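Local coordinates for endoglucanase (Clostridium thermocellum, PDB 2E4T), which hydrolyses internal beta-1,4-glucosidic bonds of cellulose and probably xyloglucan, this chain being the family 44 glycoside hydrolase part of a longer, multidomain cellulase, at residues N55-A60 against S68-L73. Residues are numbered along the deposited sequence; the frame is centred on the assembly and turned at random.
Sequences NNFSNA and SDTYLL
The carbonyl oxygen Asp69 O is gripped by Ser58 N, at 3.3 Å and in the carbonyl plane, and by a bridging water whose oxygen lies 2.9 Å from Asp69 O; Phe57 CA adds a CA-H...O contact. The return bond, Asp69 N to Ser58 O at 3.0 Å, makes Ser58 and Asp69 a hydrogen-bonded pair of an antiparallel beta hairpin. This hairpin belongs to the excursion between strand 40-43 of the TIM barrel and helix 88-99.

Beyond this pair the two segments diverge, and the water bridges them. It donates to Asn56 O as well as Asp69 O, and accepts from Ser58 OG and from Leu72 N, the last in the first turn of helix 71-75. With chi1 at 63°, Ser58 OG sits 3.6 Å from Leu72 CD1; it is also hydrogen-bonded to Arg47 NH1, the atom that forms a salt bridge with Asp69 OD1. That same OD1 accepts Tyr71 N at 2.8 Å, from above the carboxylate plane, closing an Asx turn that leads into the helix.

Apolar contacts accompany these polar bonds. Leu73 crosses Asn56 at about a right angle, CD2 resting 3.6 Å from Asn56 CB, while Asn56 OD1 is hydrogen-bonded to Tyr51 OH. Thr70 CG2 meets the Phe57 ring at its edge, in plane, 3.8 Å from CE1.

On the face carrying Asn59 and Ser68, a non-hydrogen-bonded pair, the side chains supply the link. Asn59 OD1 takes the N-H of Gly61; ND2, also bonded to His66 O, donates to Ser68 OG at 2.9 Å, nearly straight (163° at the hydrogen), with OG only 8° out of the amide plane.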
loop_
_atom_site.group_PDB
_atom_site.type_symbol
_atom_site.label_atom_id
_atom_site.label_comp_id
_atom_site.label_asym_id
_atom_site.label_seq_id
_atom_site.Cartn_x
_atom_site.Cartn_y
_atom_site.Cartn_z
ATOM N N ASN A 55 20.542 17.230 4.560
ATOM C CA ASN A 55 21.482 16.714 5.594
ATOM C C ASN A 55 21.069 15.386 6.168
ATOM O O ASN A 55 21.805 14.837 6.999
ATOM C CB ASN A 55 21.706 17.771 6.662
ATOM C CG ASN A 55 20.425 18.160 7.315
ATOM O OD1 ASN A 55 19.449 17.391 7.367
ATOM N ND2 ASN A 55 20.395 19.386 7.843
ATOM N N ASN A 56 19.923 14.820 5.751
ATOM C CA ASN A 56 19.442 13.492 6.160
ATOM C C ASN A 56 18.918 13.400 7.595
ATOM O O ASN A 56 18.564 12.281 8.003
ATOM C CB ASN A 56 20.451 12.387 5.870
ATOM C CG ASN A 56 20.799 12.358 4.412
ATOM O OD1 ASN A 56 19.952 12.017 3.556
ATOM N ND2 ASN A 56 22.023 12.732 4.089
ATOM N N PHE A 57 18.842 14.509 8.317
ATOM C CA PHE A 57 18.243 14.454 9.636
ATOM C C PHE A 57 16.730 14.310 9.513
ATOM O O PHE A 57 16.116 14.647 8.485
ATOM C CB PHE A 57 18.606 15.702 10.446
ATOM C CG PHE A 57 20.099 15.851 10.641
ATOM C CD1 PHE A 57 20.858 14.824 11.160
ATOM C CD2 PHE A 57 20.740 17.071 10.386
ATOM C CE1 PHE A 57 22.217 14.973 11.377
ATOM C CE2 PHE A 57 22.096 17.241 10.576
ATOM C CZ PHE A 57 22.831 16.186 11.077
ATOM N N SER A 58 16.113 13.839 10.598
ATOM C CA SER A 58 14.665 13.684 10.636
ATOM C C SER A 58 14.247 13.680 12.114
ATOM O O SER A 58 15.096 13.638 13.010
ATOM C CB SER A 58 14.199 12.376 9.960
ATOM O OG SER A 58 14.711 11.232 10.635
ATOM N N ASN A 59 12.916 13.711 12.336
ATOM C CA ASN A 59 12.388 13.849 13.683
ATOM C C ASN A 59 11.390 12.732 13.968
ATOM O O ASN A 59 10.501 12.414 13.171
ATOM C CB ASN A 59 11.741 15.244 13.845
ATOM C CG ASN A 59 11.488 15.576 15.315
ATOM O OD1 ASN A 59 10.501 15.099 15.908
ATOM N ND2 ASN A 59 12.399 16.331 15.934
ATOM N N ALA A 60 11.543 12.150 15.162
ATOM C CA ALA A 60 10.693 11.035 15.595
ATOM C C ALA A 60 9.267 11.473 15.924
ATOM O O ALA A 60 8.347 10.602 15.984
ATOM C CB ALA A 60 11.273 10.412 16.840
ATOM N N SER A 68 15.239 14.948 17.008
ATOM C CA SER A 68 15.875 15.067 15.698
ATOM C C SER A 68 17.213 14.347 15.757
ATOM O O SER A 68 18.023 14.603 16.667
ATOM C CB SER A 68 16.151 16.517 15.345
ATOM O OG SER A 68 14.940 17.134 14.850
ATOM N N ASP A 69 17.458 13.432 14.799
ATOM C CA ASP A 69 18.637 12.589 14.893
ATOM C C ASP A 69 18.902 11.921 13.532
ATOM O O ASP A 69 18.317 12.296 12.494
ATOM C CB ASP A 69 18.388 11.542 15.988
ATOM C CG ASP A 69 17.170 10.651 15.638
ATOM O OD1 ASP A 69 16.893 10.477 14.469
ATOM O OD2 ASP A 69 16.433 10.181 16.549
ATOM N N THR A 70 19.873 11.007 13.537
ATOM C CA THR A 70 20.317 10.288 12.348
ATOM C C THR A 70 19.583 8.934 12.163
ATOM O O THR A 70 20.060 8.092 11.387
ATOM C CB THR A 70 21.827 10.013 12.424
ATOM O OG1 THR A 70 22.121 9.380 13.694
ATOM C CG2 THR A 70 22.621 11.307 12.358
ATOM N N TYR A 71 18.407 8.766 12.770
ATOM C CA TYR A 71 17.724 7.472 12.695
ATOM C C TYR A 71 17.575 6.949 11.285
ATOM O O TYR A 71 17.764 5.741 11.041
ATOM C CB TYR A 71 16.334 7.579 13.354
ATOM C CG TYR A 71 15.496 6.314 13.169
ATOM C CD1 TYR A 71 15.695 5.212 13.992
ATOM C CD2 TYR A 71 14.565 6.192 12.150
ATOM C CE1 TYR A 71 14.958 4.029 13.789
ATOM C CE2 TYR A 71 13.795 5.037 11.958
ATOM C CZ TYR A 71 13.972 3.984 12.794
ATOM O OH TYR A 71 13.236 2.827 12.632
ATOM N N LEU A 72 17.164 7.787 10.310
ATOM C CA LEU A 72 16.892 7.229 8.984
ATOM C C LEU A 72 18.189 6.790 8.290
ATOM O O LEU A 72 18.151 5.865 7.463
ATOM C CB LEU A 72 16.090 8.178 8.105
ATOM C CG LEU A 72 14.642 8.339 8.503
ATOM C CD1 LEU A 72 13.982 9.405 7.652
ATOM C CD2 LEU A 72 13.873 6.990 8.378
ATOM N N LEU A 73 19.313 7.465 8.560
ATOM C CA LEU A 73 20.601 7.034 8.056
ATOM C C LEU A 73 20.959 5.639 8.584
ATOM O O LEU A 73 21.402 4.740 7.868
ATOM C CB LEU A 73 21.698 8.035 8.439
ATOM C CG LEU A 73 21.618 9.362 7.700
ATOM C CD1 LEU A 73 22.376 10.455 8.498
ATOM C CD2 LEU A 73 22.144 9.217 6.288
HETATM O O HOH W 1 17.485 10.818 10.198
#